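Local coordinates for protein pyrrolysyl-tRNA synthetase (PDB 3DSQ) that probably attaches pyrrolysine to its cognate tRNA at the expense of ATP, as a homodimeric class II aminoacyl-tRNA synthetase, at residues H60-L64 / L280-L285; V92-I98 / P133-L138; L184-H188 / A234-H238. All blocks are in the same frame, centred on the assembly; numbering follows the deposited sequence.

Interaction 1: residues H60-L64 / L280-L285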
loop_
_atom_site.group_PDB
_atom_site.type_symbol
_atom_site.label_atom_id
_atom_site.label_comp_id
_atom_site.label_asym_id
_atom_site.label_seq_id
_atom_site.Cartn_x
_atom_site.Cartn_y
_atom_site.Cartn_z
ATOM N N HIS B 60 -20.068 -14.808 2.356
ATOM C CA HIS B 60 -19.411 -13.639 1.795
ATOM C C HIS B 60 -18.008 -14.010 1.330
ATOM O O HIS B 60 -17.587 -13.629 0.232
ATOM C CB HIS B 60 -19.334 -12.522 2.834
ATOM C CG HIS B 60 -18.904 -11.207 2.265
ATOM N ND1 HIS B 60 -19.666 -10.509 1.352
ATOM C CD2 HIS B 60 -17.777 -10.478 2.452
ATOM C CE1 HIS B 60 -19.024 -9.409 0.997
ATOM N NE2 HIS B 60 -17.876 -9.366 1.650
ATOM N N LEU B 61 -17.289 -14.767 2.156
ATOM C CA LEU B 61 -15.937 -15.179 1.806
ATOM C C LEU B 61 -15.882 -16.063 0.566
ATOM O O LEU B 61 -14.900 -16.029 -0.174
ATOM C CB LEU B 61 -15.264 -15.887 2.991
ATOM C CG LEU B 61 -14.779 -14.904 4.064
ATOM C CD1 LEU B 61 -14.148 -15.634 5.243
ATOM C CD2 LEU B 61 -13.772 -13.957 3.427
ATOM N N GLU B 62 -16.930 -16.853 0.343
ATOM C CA GLU B 62 -16.981 -17.727 -0.822
ATOM C C GLU B 62 -16.931 -16.882 -2.081
ATOM O O GLU B 62 -16.258 -17.214 -3.054
ATOM C CB GLU B 62 -18.264 -18.560 -0.806
ATOM C CG GLU B 62 -18.191 -19.742 0.123
ATOM C CD GLU B 62 -17.041 -20.659 -0.231
ATOM O OE1 GLU B 62 -17.014 -21.168 -1.377
ATOM O OE2 GLU B 62 -16.162 -20.872 0.633
ATOM N N GLN B 63 -17.664 -15.783 -2.038
ATOM C CA GLN B 63 -17.731 -14.835 -3.129
ATOM C C GLN B 63 -16.309 -14.339 -3.433
ATOM O O GLN B 63 -15.908 -14.188 -4.594
ATOM C CB GLN B 63 -18.634 -13.684 -2.690
ATOM C CG GLN B 63 -18.778 -12.532 -3.657
ATOM C CD GLN B 63 -19.589 -11.402 -3.050
ATOM O OE1 GLN B 63 -20.797 -11.535 -2.823
ATOM N NE2 GLN B 63 -18.926 -10.287 -2.765
ATOM N N LEU B 64 -15.549 -14.102 -2.370
ATOM C CA LEU B 64 -14.180 -13.625 -2.485
ATOM C C LEU B 64 -13.259 -14.665 -3.122
ATOM O O LEU B 64 -12.449 -14.334 -3.982
ATOM C CB LEU B 64 -13.671 -13.220 -1.090
ATOM C CG LEU B 64 -12.206 -12.866 -0.816
ATOM C CD1 LEU B 64 -11.410 -14.132 -0.744
ATOM C CD2 LEU B 64 -11.658 -11.934 -1.878
ATOM N N LEU B 280 -11.057 -10.170 6.781
ATOM C CA LEU B 280 -10.723 -10.290 5.372
ATOM C C LEU B 280 -11.989 -9.924 4.618
ATOM O O LEU B 280 -13.030 -10.539 4.826
ATOM C CB LEU B 280 -10.321 -11.722 5.014
ATOM C CG LEU B 280 -9.407 -11.987 3.807
ATOM C CD1 LEU B 280 -9.775 -13.337 3.216
ATOM C CD2 LEU B 280 -9.520 -10.907 2.750
ATOM N N ASP B 281 -11.897 -8.904 3.772
ATOM C CA ASP B 281 -13.029 -8.457 2.961
ATOM C C ASP B 281 -14.298 -8.253 3.805
ATOM O O ASP B 281 -15.403 -8.642 3.411
ATOM C CB ASP B 281 -13.260 -9.472 1.835
ATOM C CG ASP B 281 -14.204 -8.959 0.741
ATOM O OD1 ASP B 281 -14.307 -7.736 0.527
ATOM O OD2 ASP B 281 -14.834 -9.800 0.079
ATOM N N GLY B 282 -14.115 -7.634 4.970
ATOM C CA GLY B 282 -15.218 -7.349 5.870
ATOM C C GLY B 282 -15.662 -8.488 6.772
ATOM O O GLY B 282 -16.574 -8.305 7.563
ATOM N N VAL B 283 -15.029 -9.653 6.673
ATOM C CA VAL B 283 -15.427 -10.803 7.488
ATOM C C VAL B 283 -14.402 -11.202 8.561
ATOM O O VAL B 283 -13.235 -11.395 8.254
ATOM C CB VAL B 283 -15.690 -12.043 6.588
ATOM C CG1 VAL B 283 -16.219 -13.190 7.421
ATOM C CG2 VAL B 283 -16.675 -11.684 5.472
ATOM N N ARG B 284 -14.847 -11.330 9.814
ATOM C CA ARG B 284 -13.955 -11.733 10.907
ATOM C C ARG B 284 -13.585 -13.174 10.590
ATOM O O ARG B 284 -14.456 -13.984 10.294
ATOM C CB ARG B 284 -14.688 -11.642 12.251
ATOM C CG ARG B 284 -13.853 -12.031 13.470
ATOM C CD ARG B 284 -12.770 -11.006 13.808
ATOM N NE ARG B 284 -12.066 -11.399 15.028
ATOM C CZ ARG B 284 -11.086 -12.297 15.088
ATOM N NH1 ARG B 284 -10.652 -12.909 13.992
ATOM N NH2 ARG B 284 -10.561 -12.619 16.263
ATOM N N LEU B 285 -12.301 -13.512 10.665
ATOM C CA LEU B 285 -11.866 -14.856 10.296
ATOM C C LEU B 285 -12.131 -16.041 11.222
ATOM O O LEU B 285 -12.309 -17.166 10.743
ATOM C CB LEU B 285 -10.388 -14.822 9.916
ATOM C CG LEU B 285 -10.128 -13.978 8.658
ATOM C CD1 LEU B 285 -8.652 -13.718 8.506
ATOM C CD2 LEU B 285 -10.698 -14.692 7.420
HETATM O O HOH W 1 -16.988 -11.434 -0.951
HETATM O O HOH W 2 -16.631 -6.883 0.878
#
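L61, on helix 39-68, fits its two methyls against different parts of the hairpin 279-284. CD2 meets L280 CD1 at 4.1 Å. CD1 lies 3.9 Å from V283 CG1 and also reaches L285 CD2. L64 adds a looser apolar contact to L280, one helical turn on. V283 splits its branches between two neighbours: CG1 faces L61, while CG2 comes to the edge of the H60 ring, 3.4 Å from H60 CD2. H60 CG stands opposite its own backbone N (chi1 -169°), beside the carbonyl carbon, and this swings the ring toward the turn.

The polar part centres on D281, which is buried. H60 NE2 lies 3.1 Å from D281 O, with that oxygen at the ring edge and in plane. Two waters bridge the residues. Water 1 sits over the ring face and donates to H60 O and to D281 OD2, the latter at 2.9 Å. Water 2 lies in the ring plane, donates to D281 OD1 and is 2.9 Å from H60 NE2. The carboxylate also has partners outside the two segments: OD2 forms a salt bridge with K68 and OD1 accepts from A72 N. These bonds would probably keep D281 ionised.

L280 to V283 is a type I' turn, closed by a bond from V283 N to L280 O of 2.9 Å. L145 of the second subunit packs on L61, so the contact lies at the dimer interface. This is a beta hairpin with a two-residue type I' turn, packed on the long helix 39-68, in the class II synthetase core domain.

Interaction 2: residues V92-I98 / P133-L138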
loop_
_atom_site.group_PDB
_atom_site.type_symbol
_atom_site.label_atom_id
_atom_site.label_comp_id
_atom_site.label_asym_id
_atom_site.label_seq_id
_atom_site.Cartn_x
_atom_site.Cartn_y
_atom_site.Cartn_z
ATOM N N VAL B 92 0.647 9.102 -8.297
ATOM C CA VAL B 92 2.037 9.009 -7.838
ATOM C C VAL B 92 2.127 8.126 -6.599
ATOM O O VAL B 92 1.142 7.913 -5.903
ATOM C CB VAL B 92 2.630 10.397 -7.484
ATOM C CG1 VAL B 92 2.570 11.304 -8.687
ATOM C CG2 VAL B 92 1.874 11.011 -6.287
ATOM N N VAL B 93 3.317 7.597 -6.342
ATOM C CA VAL B 93 3.552 6.762 -5.178
ATOM C C VAL B 93 4.856 7.243 -4.519
ATOM O O VAL B 93 5.959 7.125 -5.077
ATOM C CB VAL B 93 3.615 5.259 -5.565
ATOM C CG1 VAL B 93 4.739 4.989 -6.549
ATOM C CG2 VAL B 93 3.766 4.426 -4.316
ATOM N N THR B 94 4.707 7.771 -3.313
ATOM C CA THR B 94 5.812 8.365 -2.568
ATOM C C THR B 94 6.178 7.678 -1.241
ATOM O O THR B 94 5.443 6.824 -0.730
ATOM C CB THR B 94 5.493 9.868 -2.307
ATOM O OG1 THR B 94 4.337 9.978 -1.478
ATOM C CG2 THR B 94 5.204 10.602 -3.622
ATOM N N PRO B 95 7.326 8.056 -0.655
ATOM C CA PRO B 95 7.776 7.460 0.611
ATOM C C PRO B 95 6.753 7.503 1.741
ATOM O O PRO B 95 6.041 8.491 1.925
ATOM C CB PRO B 95 9.019 8.281 0.967
ATOM C CG PRO B 95 9.526 8.754 -0.350
ATOM C CD PRO B 95 8.248 9.123 -1.082
ATOM N N THR B 96 6.669 6.417 2.492
ATOM C CA THR B 96 5.787 6.395 3.642
ATOM C C THR B 96 6.604 6.901 4.838
ATOM O O THR B 96 6.045 7.250 5.868
ATOM C CB THR B 96 5.263 4.992 3.933
ATOM O OG1 THR B 96 6.363 4.120 4.194
ATOM C CG2 THR B 96 4.470 4.466 2.732
ATOM N N ILE B 97 7.928 6.925 4.702
ATOM C CA ILE B 97 8.784 7.445 5.779
ATOM C C ILE B 97 9.148 8.879 5.379
ATOM O O ILE B 97 9.757 9.097 4.339
ATOM C CB ILE B 97 10.096 6.616 5.946
ATOM C CG1 ILE B 97 9.760 5.181 6.352
ATOM C CG2 ILE B 97 11.001 7.258 7.042
ATOM C CD1 ILE B 97 10.923 4.212 6.284
ATOM N N ILE B 98 8.743 9.858 6.177
ATOM C CA ILE B 98 9.061 11.253 5.865
ATOM C C ILE B 98 9.916 11.880 6.978
ATOM O O ILE B 98 10.098 11.283 8.036
ATOM C CB ILE B 98 7.776 12.097 5.659
ATOM C CG1 ILE B 98 6.993 12.187 6.962
ATOM C CG2 ILE B 98 6.899 11.456 4.561
ATOM C CD1 ILE B 98 5.838 13.183 6.913
ATOM N N PRO B 133 2.343 16.629 2.674
ATOM C CA PRO B 133 3.740 17.036 2.477
ATOM C C PRO B 133 4.415 16.484 1.230
ATOM O O PRO B 133 5.120 17.208 0.525
ATOM C CB PRO B 133 4.428 16.597 3.778
ATOM C CG PRO B 133 3.530 15.527 4.329
ATOM C CD PRO B 133 2.147 16.039 4.008
ATOM N N ASN B 134 4.198 15.206 0.953
ATOM C CA ASN B 134 4.801 14.585 -0.217
ATOM C C ASN B 134 4.238 15.132 -1.525
ATOM O O ASN B 134 4.971 15.283 -2.499
ATOM C CB ASN B 134 4.617 13.069 -0.161
ATOM C CG ASN B 134 5.515 12.420 0.866
ATOM O OD1 ASN B 134 6.215 13.114 1.621
ATOM N ND2 ASN B 134 5.510 11.089 0.907
ATOM N N LEU B 135 2.938 15.417 -1.546
ATOM C CA LEU B 135 2.312 15.949 -2.753
ATOM C C LEU B 135 2.755 17.407 -2.952
ATOM O O LEU B 135 2.878 17.886 -4.078
ATOM C CB LEU B 135 0.781 15.844 -2.650
ATOM C CG LEU B 135 0.196 14.423 -2.525
ATOM C CD1 LEU B 135 -1.326 14.490 -2.539
ATOM C CD2 LEU B 135 0.682 13.547 -3.671
ATOM N N TYR B 136 3.005 18.106 -1.848
ATOM C CA TYR B 136 3.476 19.486 -1.915
ATOM C C TYR B 136 4.809 19.475 -2.655
ATOM O O TYR B 136 5.063 20.302 -3.539
ATOM C CB TYR B 136 3.698 20.037 -0.507
ATOM C CG TYR B 136 2.672 21.040 -0.044
ATOM C CD1 TYR B 136 2.103 20.937 1.223
ATOM C CD2 TYR B 136 2.313 22.130 -0.846
ATOM C CE1 TYR B 136 1.202 21.896 1.693
ATOM C CE2 TYR B 136 1.412 23.100 -0.388
ATOM C CZ TYR B 136 0.866 22.975 0.884
ATOM O OH TYR B 136 0.007 23.936 1.365
ATOM N N THR B 137 5.656 18.518 -2.278
ATOM C CA THR B 137 6.977 18.371 -2.867
ATOM C C THR B 137 6.864 18.119 -4.369
ATOM O O THR B 137 7.507 18.796 -5.173
ATOM C CB THR B 137 7.743 17.221 -2.166
ATOM O OG1 THR B 137 7.880 17.535 -0.771
ATOM C CG2 THR B 137 9.130 17.031 -2.764
ATOM N N LEU B 138 6.032 17.155 -4.754
ATOM C CA LEU B 138 5.846 16.850 -6.169
ATOM C C LEU B 138 5.283 18.049 -6.929
ATOM O O LEU B 138 5.600 18.257 -8.098
ATOM C CB LEU B 138 4.932 15.634 -6.343
ATOM C CG LEU B 138 5.537 14.293 -5.918
ATOM C CD1 LEU B 138 4.728 13.146 -6.511
ATOM C CD2 LEU B 138 6.962 14.205 -6.413
#
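N134 slides its amide past the T94 side chain, the two running in opposite directions. Its CG is turned away from its own carbonyl carbon (chi1 -73°), which carries the amide from helix 132-142 across to the extended segment 92-98. ND2 donates to T94 OG1 at 2.9 Å with an angle of 154°. The hydroxyl lies close to the amide plane. The same nitrogen makes a weak bond to P95 O at 2.8 Å, bent to 125°. Two acceptors on successive residues therefore restrain the rotation of the amide. On the oxygen side, I98 crosses the amide at a slant and brings CG2 to 3.4 Å from N134 OD1. T94 OG1 is also hydrogen-bonded to E154 OE2 on strand 150-159, so the hydroxyl links the helix side chain to the central sheet.

V92 and L138 point tip to tip. L138 CD1 is 3.6 Å from V92 CG2 and just as near CG1, so it lies against the fork of the valine. T94 CG2 approaches the same leucine methyl end-on, at 3.9 Å. L135, one turn earlier, crosses V92, with L135 CD2 3.8 Å from V92 CG2. At the other end, I98 stands at about a right angle to P133, with I98 CD1 4.2 Å from P133 CG.

The second subunit borders the extended segment: its R275 bonds T94 O, and its E171 bonds I97 N. The contact is a helix packed on the link between edge strand 90-91 of the large mixed sheet and strand 97-99 of a small two-stranded antiparallel sheet. The link, at the dimer interface, is consistent with class II motif 1, whose proline would be P95.

Interaction 3: residues L184-H188 / A234-H238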
loop_
_atom_site.group_PDB
_atom_site.type_symbol
_atom_site.label_atom_id
_atom_site.label_comp_id
_atom_site.label_asym_id
_atom_site.label_seq_id
_atom_site.Cartn_x
_atom_site.Cartn_y
_atom_site.Cartn_z
ATOM N N LEU B 184 -9.003 30.601 -9.368
ATOM C CA LEU B 184 -9.652 30.957 -8.102
ATOM C C LEU B 184 -11.170 30.794 -8.108
ATOM O O LEU B 184 -11.740 30.108 -7.253
ATOM C CB LEU B 184 -9.326 32.400 -7.714
ATOM C CG LEU B 184 -7.911 32.737 -7.232
ATOM C CD1 LEU B 184 -7.813 34.236 -6.985
ATOM C CD2 LEU B 184 -7.591 31.966 -5.969
ATOM N N GLU B 185 -11.815 31.424 -9.081
ATOM C CA GLU B 185 -13.269 31.394 -9.204
ATOM C C GLU B 185 -13.866 30.011 -9.420
ATOM O O GLU B 185 -15.077 29.838 -9.292
ATOM C CB GLU B 185 -13.709 32.310 -10.342
ATOM C CG GLU B 185 -13.339 31.800 -11.714
ATOM C CD GLU B 185 -12.598 32.833 -12.533
ATOM O OE1 GLU B 185 -13.141 33.947 -12.722
ATOM O OE2 GLU B 185 -11.473 32.531 -12.987
ATOM N N GLU B 186 -13.031 29.026 -9.745
ATOM C CA GLU B 186 -13.535 27.672 -9.970
ATOM C C GLU B 186 -13.156 26.672 -8.878
ATOM O O GLU B 186 -13.537 25.506 -8.946
ATOM C CB GLU B 186 -13.055 27.150 -11.328
ATOM C CG GLU B 186 -13.463 28.037 -12.495
ATOM C CD GLU B 186 -13.022 27.491 -13.840
ATOM O OE1 GLU B 186 -13.103 28.248 -14.831
ATOM O OE2 GLU B 186 -12.601 26.314 -13.913
ATOM N N ARG B 187 -12.422 27.125 -7.868
ATOM C CA ARG B 187 -11.992 26.243 -6.785
ATOM C C ARG B 187 -13.121 25.436 -6.150
ATOM O O ARG B 187 -13.059 24.205 -6.104
ATOM C CB ARG B 187 -11.260 27.048 -5.714
ATOM C CG ARG B 187 -9.919 27.593 -6.182
ATOM C CD ARG B 187 -9.241 28.407 -5.096
ATOM N NE ARG B 187 -10.040 29.571 -4.724
ATOM C CZ ARG B 187 -9.719 30.419 -3.754
ATOM N NH1 ARG B 187 -8.608 30.241 -3.049
ATOM N NH2 ARG B 187 -10.513 31.446 -3.484
ATOM N N HIS B 188 -14.150 26.124 -5.667
ATOM C CA HIS B 188 -15.287 25.458 -5.037
ATOM C C HIS B 188 -15.956 24.420 -5.946
ATOM O O HIS B 188 -16.425 23.386 -5.468
ATOM C CB HIS B 188 -16.308 26.502 -4.577
ATOM C CG HIS B 188 -15.827 27.353 -3.442
ATOM N ND1 HIS B 188 -15.775 26.901 -2.140
ATOM C CD2 HIS B 188 -15.351 28.621 -3.417
ATOM C CE1 HIS B 188 -15.288 27.853 -1.364
ATOM N NE2 HIS B 188 -15.023 28.906 -2.113
ATOM N N ALA B 234 -9.280 20.989 1.005
ATOM C CA ALA B 234 -8.688 22.268 1.381
ATOM C C ALA B 234 -8.529 23.120 0.126
ATOM O O ALA B 234 -8.788 22.653 -0.984
ATOM C CB ALA B 234 -7.338 22.052 2.075
ATOM N N MET B 235 -8.069 24.354 0.298
ATOM C CA MET B 235 -7.958 25.281 -0.817
ATOM C C MET B 235 -6.763 26.234 -0.720
ATOM O O MET B 235 -6.407 26.688 0.363
ATOM C CB MET B 235 -9.258 26.084 -0.850
ATOM C CG MET B 235 -9.523 26.937 -2.057
ATOM S SD MET B 235 -11.126 27.756 -1.824
ATOM C CE MET B 235 -12.254 26.410 -2.211
ATOM N N GLY B 236 -6.155 26.535 -1.863
ATOM C CA GLY B 236 -5.037 27.461 -1.899
ATOM C C GLY B 236 -5.396 28.687 -2.731
ATOM O O GLY B 236 -6.292 28.612 -3.573
ATOM N N PRO B 237 -4.714 29.830 -2.542
ATOM C CA PRO B 237 -3.615 30.082 -1.603
ATOM C C PRO B 237 -3.976 29.763 -0.161
ATOM O O PRO B 237 -5.025 30.167 0.339
ATOM C CB PRO B 237 -3.317 31.564 -1.810
ATOM C CG PRO B 237 -3.686 31.776 -3.255
ATOM C CD PRO B 237 -4.992 31.034 -3.345
ATOM N N HIS B 238 -3.080 29.035 0.494
ATOM C CA HIS B 238 -3.248 28.613 1.881
ATOM C C HIS B 238 -2.102 29.190 2.714
ATOM O O HIS B 238 -1.094 29.620 2.170
ATOM C CB HIS B 238 -3.233 27.077 1.931
ATOM C CG HIS B 238 -3.499 26.500 3.288
ATOM N ND1 HIS B 238 -2.623 26.639 4.344
ATOM C CD2 HIS B 238 -4.541 25.773 3.756
ATOM C CE1 HIS B 238 -3.114 26.023 5.405
ATOM N NE2 HIS B 238 -4.276 25.489 5.075
#
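The start of helix 187-201 packs here against strand 228-236, a strand of the large antiparallel-rich sheet of the class II synthetase catalytic fold. R187 carries the contact. Its chain runs out straight and then bends at chi3 (-62°), which brings the guanidinium between two residues. L184 CD2 lies over one face, 3.4 Å above the plane. M235 SD covers the opposite face, 3.5 Å above it. The arginine and methionine chains cross at about a right angle, and R187 CD comes to 3.4 Å from M235 CG.

The guanidinium also donates two hydrogen bonds. NH1 donates to G236 O at 2.9 Å, with the oxygen near the guanidinium plane. Seen from the carbonyl, the donor stands well above its plane, 55° out. NE donates back to L184 O at 3.1 Å; that oxygen is tilted from the guanidinium plane and also accepts from R187 N. Bonds to both segments and a neighbour on each face hold the guanidinium in place. With an alanine here the bond to G236 O would be gone, which is likely to leave the M235 sulfur and the L184 methyl without the flat group between them.

The peptide bond before P237 is cis. P237 CD touches L184 CD2 at 3.8 Å, the two side chains crossing nearly at right angles. D219 on strand 219-225 borders M235 and H188, and V251 on strand 250-256 touches R187.

The methionine chain bends at its last torsion (chi3 -78°), which turns its methyl to the H188 ring. This is a CH-pi contact over the ring face, with M235 CE 3.5 Å from the H188 ring centroid.

Interaction 1 closes the widest loop of the three, and the other two are nested within it. Interaction 2 closes before interaction 3 opens. The centres of interactions 1 and 3 are about 41 Å apart, on opposite sides of the chain's centre. Those of 1 and 2 are about 32 Å apart. Interactions 2 and 3 are closer, about 21 Å between centres and about 5 Å between nearest atoms, yet do not touch. Segment 92-98 follows edge strand 90-91 of the seven-stranded sheet, and strand 228-236 of interaction 3 belongs to that sheet. Interactions 1 and 2 thus lie at the dimer interface, whereas interaction 3 is within one subunit, on the sheet.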